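DTDP-4-dehydrorhamnose reductase, rfbD ortholog (Clostridium acetobutylicum, PDB 1VL0) probably catalyses the NAD(P)H-dependent reduction of dTDP-6-deoxy-L-lyxo-4-hexulose to dTDP-L-rhamnose, and binds a dihydronicotinamide adenine dinucleotide. Local coordinates at residues Thr160-Gly165 with Cys224-Phe229; Val191-Ser196 with Tyr260-Asn265; Asn169-Met174 with Glu281-Tyr286. One frame throughout, in Å; residues are numbered along the deposited sequence.

In the fold
From the N terminus, the chain runs through parallel strands and helices to strand 155-164, whose end opens contact 1. Helix 170-180 follows directly and supplies the first half of contact 3; strand 191-196 then begins contact 2. Contact 1 closes first, when Cys-224-Phe-229 returns to Thr-160-Gly-165. Contact 2 is closed by the loop at Tyr-260-Asn-265, and contact 3 last, by helix 279-290. Contact 2 therefore nests inside the loop of contact 3, while contact 1 crosses both. Strand 191-196, a neighbour of strands 155-164 and 224-225, joins contacts 1 and 2 in one sheet, and the end of Thr-160-Gly-165 meets helix 279-290, which joins contacts 1 and 3.

Contact 1. Residues Thr160-Gly165 with Cys224-Phe229; sequences TAWLYG and CSWYDF. With NAI (1,4-dihydronicotinamide adenine dinucleotide), chain D.
The nicotinamide end of the dinucleotide site lies on one side of this contact, where the end of strand 155-164 meets the start of helix 226-237 through a tryptophan stack. The six-membered rings of Trp-162 and Trp-226 lie face to face, their centroids 3.8 Å apart and their planes at 19°. Overlap is offset toward the rims, with Trp-162 CE2 3.3 Å from Trp-226 CZ2. Trp-226 holds CG anti to its carbonyl carbon (chi1 -67°), and it is the far end of its indole, CZ2 and CH2, that comes over the Trp-162 ring. The far end of the Trp-162 ring extends to the backbone before the helix, CH2 lying 3.5 Å from Cys-224 O. Phe-229, one turn into the helix, touches both Trp-162, in the break of the strand, and Tyr-164: its CD2 is 4.1 Å from Trp-162 CE3, and its CZ approaches Tyr-164 CD2.

The helix start is fixed by a capping box, in which Asp-228 N donates to Ser-225 OG at 3.0 Å and Ser-225 N donates to Asp-228 OD2; Ser-225 OG also bonds His-188. Leu-163 N gives a nearly straight hydrogen bond of 2.9 Å to NAI O7N, at 174°. The residue that bonds the carboxamide thus directly follows the stacked tryptophan, within a Rossmann-type dinucleotide-binding fold.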
# COMPACT_ATOMS: atom_id res chain seq x y z
N THR A 160 -6.82 17.59 -7.11
CA THR A 160 -7.15 18.75 -7.89
C THR A 160 -6.03 19.81 -7.86
O THR A 160 -4.97 19.57 -7.28
CB THR A 160 -8.51 19.31 -7.50
OG1 THR A 160 -8.90 20.30 -8.48
CG2 THR A 160 -8.48 20.05 -6.19
N ALA A 161 -6.25 20.95 -8.52
CA ALA A 161 -5.20 21.98 -8.64
C ALA A 161 -5.81 23.30 -9.06
O ALA A 161 -6.89 23.33 -9.67
CB ALA A 161 -4.17 21.55 -9.70
N TRP A 162 -5.10 24.38 -8.72
CA TRP A 162 -5.40 25.73 -9.23
C TRP A 162 -6.87 26.01 -9.03
O TRP A 162 -7.59 26.41 -9.95
CB TRP A 162 -5.03 25.83 -10.70
CG TRP A 162 -3.59 25.76 -10.99
CD1 TRP A 162 -2.60 25.11 -10.28
CD2 TRP A 162 -2.94 26.33 -12.13
NE1 TRP A 162 -1.38 25.25 -10.91
CE2 TRP A 162 -1.55 26.02 -12.02
CE3 TRP A 162 -3.36 27.12 -13.19
CZ2 TRP A 162 -0.62 26.47 -12.95
CZ3 TRP A 162 -2.46 27.53 -14.09
CH2 TRP A 162 -1.09 27.21 -13.98
N LEU A 163 -7.33 25.81 -7.81
CA LEU A 163 -8.76 25.75 -7.55
C LEU A 163 -9.39 27.10 -7.16
O LEU A 163 -8.89 27.80 -6.27
CB LEU A 163 -9.03 24.74 -6.43
CG LEU A 163 -10.47 24.40 -6.16
CD1 LEU A 163 -11.07 23.64 -7.32
CD2 LEU A 163 -10.59 23.61 -4.85
N TYR A 164 -10.51 27.44 -7.78
CA TYR A 164 -11.19 28.69 -7.47
C TYR A 164 -12.67 28.42 -7.25
O TYR A 164 -13.26 27.51 -7.81
CB TYR A 164 -10.97 29.78 -8.57
CG TYR A 164 -11.47 29.37 -9.95
CD1 TYR A 164 -12.78 29.57 -10.30
CD2 TYR A 164 -10.64 28.79 -10.86
CE1 TYR A 164 -13.25 29.20 -11.54
CE2 TYR A 164 -11.09 28.40 -12.08
CZ TYR A 164 -12.39 28.65 -12.43
OH TYR A 164 -12.87 28.22 -13.63
N GLY A 165 -13.24 29.24 -6.41
CA GLY A 165 -14.67 29.16 -6.07
C GLY A 165 -15.00 30.21 -5.02
O GLY A 165 -14.44 31.31 -5.01
N CYS A 224 -2.63 25.78 -19.35
CA CYS A 224 -2.06 27.11 -19.48
C CYS A 224 -1.08 27.42 -18.34
O CYS A 224 -0.92 26.64 -17.42
CB CYS A 224 -3.18 28.14 -19.54
SG CYS A 224 -4.12 28.36 -17.99
N SER A 225 -0.39 28.55 -18.46
CA SER A 225 0.41 29.10 -17.37
C SER A 225 -0.43 30.03 -16.51
O SER A 225 -1.53 30.43 -16.92
CB SER A 225 1.58 29.91 -17.93
OG SER A 225 1.08 31.10 -18.53
N TRP A 226 0.10 30.42 -15.34
CA TRP A 226 -0.56 31.44 -14.49
C TRP A 226 -0.72 32.77 -15.23
O TRP A 226 -1.74 33.45 -15.05
CB TRP A 226 0.17 31.69 -13.17
CG TRP A 226 0.13 30.56 -12.23
CD1 TRP A 226 1.16 29.70 -11.94
CD2 TRP A 226 -0.96 30.17 -11.38
NE1 TRP A 226 0.77 28.78 -11.00
CE2 TRP A 226 -0.53 29.04 -10.64
CE3 TRP A 226 -2.27 30.63 -11.20
CZ2 TRP A 226 -1.34 28.39 -9.72
CZ3 TRP A 226 -3.09 29.98 -10.31
CH2 TRP A 226 -2.62 28.86 -9.57
N TYR A 227 0.28 33.11 -16.05
CA TYR A 227 0.23 34.28 -16.92
C TYR A 227 -1.01 34.21 -17.86
O TYR A 227 -1.83 35.12 -17.91
CB TYR A 227 1.56 34.44 -17.69
CG TYR A 227 1.46 35.40 -18.86
CD1 TYR A 227 1.50 36.78 -18.67
CD2 TYR A 227 1.27 34.91 -20.16
CE1 TYR A 227 1.38 37.65 -19.74
CE2 TYR A 227 1.14 35.76 -21.22
CZ TYR A 227 1.20 37.14 -21.01
OH TYR A 227 1.08 37.98 -22.09
N ASP A 228 -1.19 33.09 -18.55
CA ASP A 228 -2.32 32.92 -19.44
C ASP A 228 -3.65 33.03 -18.65
O ASP A 228 -4.65 33.55 -19.14
CB ASP A 228 -2.29 31.56 -20.07
CG ASP A 228 -1.11 31.32 -20.99
OD1 ASP A 228 -0.68 32.26 -21.69
OD2 ASP A 228 -0.57 30.19 -21.06
N PHE A 229 -3.65 32.50 -17.45
CA PHE A 229 -4.84 32.52 -16.56
C PHE A 229 -5.19 33.99 -16.27
O PHE A 229 -6.34 34.41 -16.47
CB PHE A 229 -4.47 31.72 -15.32
CG PHE A 229 -5.59 31.43 -14.36
CD1 PHE A 229 -6.93 31.78 -14.60
CD2 PHE A 229 -5.30 30.76 -13.19
CE1 PHE A 229 -7.93 31.47 -13.67
CE2 PHE A 229 -6.32 30.45 -12.28
CZ PHE A 229 -7.62 30.83 -12.52
PA NAI D . -10.28 26.18 1.68
O1A NAI D . -8.97 26.67 2.20
O2A NAI D . -11.07 27.21 0.91
O5B NAI D . -11.06 25.53 2.92
C5B NAI D . -10.37 24.58 3.70
C4B NAI D . -11.05 24.39 5.06
O4B NAI D . -10.15 23.73 5.95
C3B NAI D . -11.42 25.68 5.79
O3B NAI D . -12.83 25.81 5.88
C2B NAI D . -10.76 25.48 7.16
O2B NAI D . -11.40 26.14 8.25
C1B NAI D . -10.74 23.95 7.22
N9A NAI D . -10.03 23.30 8.33
C8A NAI D . -8.77 23.61 8.76
N7A NAI D . -8.48 22.82 9.81
C5A NAI D . -9.53 22.02 10.10
C6A NAI D . -9.72 21.05 11.08
N6A NAI D . -8.78 20.78 11.98
N1A NAI D . -10.91 20.36 11.13
C2A NAI D . -11.91 20.64 10.19
N3A NAI D . -11.74 21.62 9.24
C4A NAI D . -10.54 22.30 9.17
O3 NAI D . -10.00 24.86 0.81
PN NAI D . -10.32 24.62 -0.76
O1N NAI D . -11.71 24.15 -0.95
O2N NAI D . -9.67 25.71 -1.53
O5D NAI D . -9.51 23.23 -0.94
C5D NAI D . -10.24 22.01 -0.93
C4D NAI D . -9.29 20.86 -1.14
O4D NAI D . -8.58 20.99 -2.38
C3D NAI D . -8.25 20.76 -0.02
O3D NAI D . -8.29 19.41 0.37
C2D NAI D . -6.92 21.13 -0.67
O2D NAI D . -5.74 20.50 -0.17
C1D NAI D . -7.20 20.73 -2.12
N1N NAI D . -6.42 21.48 -3.10
C2N NAI D . -6.74 22.80 -3.33
C3N NAI D . -6.00 23.50 -4.29
C7N NAI D . -6.05 25.00 -4.33
O7N NAI D . -5.55 25.62 -5.49
N7N NAI D . -6.56 25.69 -3.31
C4N NAI D . -4.98 22.85 -4.99
C5N NAI D . -4.67 21.51 -4.75
C6N NAI D . -5.42 20.85 -3.78

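Contact 2. Residues Val191-Ser196 with Tyr260-Asn265; sequences VGTPTS and YSVLRN
Val-191 and Tyr-260 meet at an angle, the CG2 methyl of the valine approaching the ring obliquely at CD2, 3.4 Å away. That methyl sits between the backbone N and the carbonyl carbon of Val-191 and is the branch that reaches the second segment. A second methyl, Val-262 CG2, lies over one face of the same ring, displaced toward its rim, and is 4.0 Å from Val-191 CG2. The two valines and the tyrosine therefore form a small apolar cluster. Val-262 divides its branches between two neighbours: with CG1 anti to the backbone N (chi1 178°), CG2 packs on Gly-192 CA at 3.7 Å, while CG1 turns toward Thr-193 OG1.

The backbones make a single bridge between Val-191 and Tyr-260. Ser-261 N donates to Val-191 O at 2.9 Å and 170°, a nearly straight bond. Past Gly-192 and Val-262, where the CA atoms come nearest, the segments diverge, and two waters span the gap. One accepts from Leu-263 N and donates to Thr-193 OG1 at 2.9 Å; the other accepts from Thr-193 N and donates to Ser-261 O at 2.8 Å. Thr-193 OG1 is also hydrogen-bonded to Gly-222 O, which ties the threonine to the loop ahead of strand 224-225.

The contact joins the loop before helix 266-270 to the start of strand 191-196. That strand pairs with strand 155-164 and, through Gly-192 and Cys-224, with strand 224-225; helix 279-290 covers Thr-193 and Pro-194 with Trp-279.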
# COMPACT_ATOMS: atom_id res chain seq x y z
N VAL A 191 2.92 25.71 -15.34
CA VAL A 191 1.74 25.40 -16.12
C VAL A 191 0.91 24.33 -15.42
O VAL A 191 1.41 23.49 -14.67
CB VAL A 191 2.03 24.98 -17.61
CG1 VAL A 191 3.03 25.98 -18.31
CG2 VAL A 191 2.55 23.63 -17.68
N GLY A 192 -0.38 24.38 -15.68
CA GLY A 192 -1.36 23.51 -15.03
C GLY A 192 -2.66 23.84 -15.71
O GLY A 192 -2.68 24.24 -16.85
N THR A 193 -3.75 23.68 -14.99
CA THR A 193 -5.06 24.00 -15.50
C THR A 193 -5.92 24.57 -14.36
O THR A 193 -6.11 23.87 -13.36
CB THR A 193 -5.80 22.75 -15.99
OG1 THR A 193 -4.91 21.94 -16.77
CG2 THR A 193 -6.99 23.18 -16.88
N PRO A 194 -6.46 25.79 -14.56
CA PRO A 194 -7.40 26.41 -13.60
C PRO A 194 -8.61 25.53 -13.46
O PRO A 194 -9.08 25.01 -14.48
CB PRO A 194 -7.79 27.71 -14.31
CG PRO A 194 -6.58 28.01 -15.24
CD PRO A 194 -6.17 26.67 -15.71
N THR A 195 -9.11 25.34 -12.21
CA THR A 195 -10.19 24.44 -11.95
C THR A 195 -11.22 25.07 -11.08
O THR A 195 -10.88 25.66 -10.06
CB THR A 195 -9.66 23.12 -11.30
OG1 THR A 195 -8.77 22.50 -12.24
CG2 THR A 195 -10.79 22.09 -11.08
N SER A 196 -12.46 25.00 -11.55
CA SER A 196 -13.60 25.58 -10.81
C SER A 196 -14.08 24.55 -9.85
O SER A 196 -14.11 23.39 -10.19
CB SER A 196 -14.77 25.94 -11.78
OG SER A 196 -15.90 26.45 -11.03
N TYR A 260 5.57 22.08 -14.02
CA TYR A 260 4.59 21.47 -14.87
C TYR A 260 3.71 20.56 -14.01
O TYR A 260 4.15 19.49 -13.57
CB TYR A 260 5.27 20.65 -15.97
CG TYR A 260 4.27 20.10 -16.99
CD1 TYR A 260 3.49 18.99 -16.70
CD2 TYR A 260 4.11 20.69 -18.22
CE1 TYR A 260 2.58 18.48 -17.59
CE2 TYR A 260 3.22 20.15 -19.16
CZ TYR A 260 2.44 19.07 -18.83
OH TYR A 260 1.54 18.58 -19.73
N SER A 261 2.47 20.98 -13.78
CA SER A 261 1.55 20.22 -12.96
C SER A 261 0.20 19.98 -13.64
O SER A 261 -0.83 19.95 -12.99
CB SER A 261 1.36 20.93 -11.62
OG SER A 261 1.16 22.30 -11.80
N VAL A 262 0.24 19.74 -14.95
CA VAL A 262 -0.97 19.41 -15.68
C VAL A 262 -1.33 17.98 -15.33
O VAL A 262 -0.53 17.08 -15.55
CB VAL A 262 -0.80 19.56 -17.21
CG1 VAL A 262 -2.07 19.16 -17.94
CG2 VAL A 262 -0.46 20.97 -17.54
N LEU A 263 -2.53 17.78 -14.76
CA LEU A 263 -3.02 16.47 -14.49
C LEU A 263 -3.95 16.02 -15.58
O LEU A 263 -4.88 16.71 -15.93
CB LEU A 263 -3.79 16.46 -13.18
CG LEU A 263 -3.04 16.99 -11.97
CD1 LEU A 263 -3.96 16.83 -10.72
CD2 LEU A 263 -1.75 16.28 -11.75
N ARG A 264 -3.73 14.83 -16.11
CA ARG A 264 -4.68 14.23 -16.99
C ARG A 264 -5.76 13.58 -16.12
O ARG A 264 -5.45 12.89 -15.15
CB ARG A 264 -4.00 13.19 -17.85
CG ARG A 264 -4.86 12.62 -18.91
CD ARG A 264 -4.12 11.76 -19.88
NE ARG A 264 -5.06 11.13 -20.80
CZ ARG A 264 -4.75 10.25 -21.76
NH1 ARG A 264 -3.51 9.91 -21.95
NH2 ARG A 264 -5.70 9.72 -22.51
N ASN A 265 -7.02 13.76 -16.49
CA ASN A 265 -8.13 13.13 -15.83
C ASN A 265 -8.33 11.75 -16.45
O ASN A 265 -9.45 11.40 -16.93
CB ASN A 265 -9.43 13.94 -15.98
CG ASN A 265 -9.48 15.25 -15.17
OD1 ASN A 265 -8.49 15.78 -14.66
ND2 ASN A 265 -10.64 15.81 -15.13
O HOH W 1 -4.41 20.13 -14.56
O HOH W 2 -2.89 21.79 -12.59

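Contact 3. Residues Asn169-Met174 with Glu281-Tyr286; sequences NFVKTM and ESLKEY
Tyr-286 lies across the first turn of helix 170-180 in a helix-helix packing whose short axes cross at -59° and approach to 12.5 Å at the closest, a wide separation bridged mainly by Tyr-286 and Leu-283 meeting Val-171. Val-171 CG1 meets the tyrosine ring at its edge and in its plane, 3.8 Å from Tyr-286 CE2, the two side chains sliding past each other in opposite directions. The other valine methyl, CG2, packs against Leu-283 CD1 at 3.9 Å, so the two branches of Val-171 serve successive turns of the facing helix. Farther out, the extended chain of Lys-172 crosses the tyrosine at about a right angle and places CE 3.5 Å from Tyr-286 OH.

The Asn-169 and Tyr-286 side chains come toward each other from opposite directions, the amide plane turned 62° from the ring, with Asn-169 ND2 3.2 Å from Tyr-286 OH. The phenol oxygen is hydrogen-bonded to Gly-165 O, just beyond strand 155-164, and Asn-169 ND2 to OE1 of Gln-23, a residue of the NADH site. The packing thus lies next to that site, and Tyr-164 packs against it, touching Val-171, Leu-283 and the ring of Tyr-286.

The asparagine is also held as the N-cap of helix 170-180. With CG between the backbone N and the carbonyl carbon (chi1 64°), the amide folds back over the helix start. Asn-169 OD1 accepts from Lys-172 N at 3.1 Å, the donor standing above the carbonyl plane, and from Val-171 N in a weak, bent bond of 2.8 Å.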
# COMPACT_ATOMS: atom_id res chain seq x y z
N ASN A 169 -8.79 33.16 -3.74
CA ASN A 169 -8.19 32.44 -4.82
C ASN A 169 -7.53 33.40 -5.81
O ASN A 169 -7.57 34.62 -5.66
CB ASN A 169 -9.24 31.57 -5.52
CG ASN A 169 -10.32 32.37 -6.19
OD1 ASN A 169 -10.05 33.14 -7.08
ND2 ASN A 169 -11.57 32.18 -5.75
N PHE A 170 -6.90 32.83 -6.83
CA PHE A 170 -6.09 33.60 -7.78
C PHE A 170 -6.92 34.54 -8.60
O PHE A 170 -6.45 35.61 -9.00
CB PHE A 170 -5.37 32.63 -8.71
CG PHE A 170 -4.48 33.28 -9.71
CD1 PHE A 170 -3.26 33.76 -9.33
CD2 PHE A 170 -4.84 33.37 -11.03
CE1 PHE A 170 -2.40 34.31 -10.28
CE2 PHE A 170 -4.02 33.92 -11.96
CZ PHE A 170 -2.80 34.41 -11.59
N VAL A 171 -8.16 34.14 -8.87
CA VAL A 171 -9.06 34.97 -9.65
C VAL A 171 -9.35 36.27 -8.91
O VAL A 171 -9.14 37.37 -9.47
CB VAL A 171 -10.37 34.23 -10.04
CG1 VAL A 171 -11.27 35.11 -10.87
CG2 VAL A 171 -10.06 32.97 -10.81
N LYS A 172 -9.82 36.15 -7.67
CA LYS A 172 -10.09 37.31 -6.82
C LYS A 172 -8.85 38.18 -6.59
O LYS A 172 -8.90 39.42 -6.65
CB LYS A 172 -10.72 36.87 -5.49
CG LYS A 172 -12.12 36.31 -5.65
CD LYS A 172 -12.78 36.07 -4.26
CE LYS A 172 -14.17 35.50 -4.36
NZ LYS A 172 -14.80 35.38 -2.97
N THR A 173 -7.72 37.53 -6.35
CA THR A 173 -6.44 38.22 -6.20
C THR A 173 -6.07 39.07 -7.42
O THR A 173 -5.75 40.24 -7.28
CB THR A 173 -5.38 37.18 -5.93
OG1 THR A 173 -5.67 36.57 -4.66
CG2 THR A 173 -3.99 37.80 -5.76
N MSE A 174 -6.09 38.45 -8.59
CA MSE A 174 -5.82 39.14 -9.82
C MSE A 174 -6.74 40.31 -10.06
O MSE A 174 -6.29 41.35 -10.49
CB MSE A 174 -5.95 38.20 -11.01
CG MSE A 174 -4.76 37.33 -11.25
SE MSE A 174 -3.01 38.33 -11.44
CE MSE A 174 -2.32 37.84 -9.73
N GLU A 281 -14.25 28.01 -20.24
CA GLU A 281 -15.70 27.96 -20.06
C GLU A 281 -16.10 28.02 -18.58
O GLU A 281 -17.03 28.72 -18.20
CB GLU A 281 -16.21 26.68 -20.71
CG GLU A 281 -17.72 26.50 -20.71
CD GLU A 281 -18.18 25.18 -21.36
OE1 GLU A 281 -17.35 24.49 -22.01
OE2 GLU A 281 -19.38 24.83 -21.19
N SER A 282 -15.43 27.23 -17.74
CA SER A 282 -15.64 27.22 -16.35
C SER A 282 -15.35 28.58 -15.75
O SER A 282 -16.07 29.07 -14.86
CB SER A 282 -14.75 26.15 -15.70
OG SER A 282 -15.20 24.86 -16.04
N LEU A 283 -14.27 29.18 -16.21
CA LEU A 283 -13.79 30.44 -15.69
C LEU A 283 -14.79 31.56 -16.05
O LEU A 283 -15.22 32.36 -15.15
CB LEU A 283 -12.39 30.73 -16.24
CG LEU A 283 -11.86 32.08 -15.77
CD1 LEU A 283 -11.83 32.22 -14.19
CD2 LEU A 283 -10.55 32.39 -16.40
N LYS A 284 -15.24 31.58 -17.30
CA LYS A 284 -16.26 32.56 -17.70
C LYS A 284 -17.52 32.45 -16.84
O LYS A 284 -18.08 33.48 -16.43
CB LYS A 284 -16.64 32.44 -19.17
CG LYS A 284 -17.57 33.58 -19.61
CD LYS A 284 -17.74 33.73 -21.10
CE LYS A 284 -18.45 35.07 -21.43
NZ LYS A 284 -19.77 35.26 -20.66
N GLU A 285 -17.97 31.23 -16.56
CA GLU A 285 -19.18 31.03 -15.73
C GLU A 285 -18.95 31.65 -14.33
O GLU A 285 -19.82 32.24 -13.71
CB GLU A 285 -19.51 29.55 -15.68
CG GLU A 285 -20.64 29.15 -14.76
CD GLU A 285 -20.70 27.63 -14.48
OE1 GLU A 285 -19.77 27.08 -13.83
OE2 GLU A 285 -21.70 26.97 -14.89
N TYR A 286 -17.74 31.50 -13.84
CA TYR A 286 -17.39 31.98 -12.52
C TYR A 286 -17.32 33.49 -12.46
O TYR A 286 -17.90 34.10 -11.53
CB TYR A 286 -16.06 31.37 -12.05
CG TYR A 286 -15.61 31.85 -10.68
CD1 TYR A 286 -16.28 31.46 -9.54
CD2 TYR A 286 -14.51 32.64 -10.55
CE1 TYR A 286 -15.87 31.90 -8.29
CE2 TYR A 286 -14.07 33.07 -9.32
CZ TYR A 286 -14.75 32.70 -8.20
OH TYR A 286 -14.30 33.16 -6.99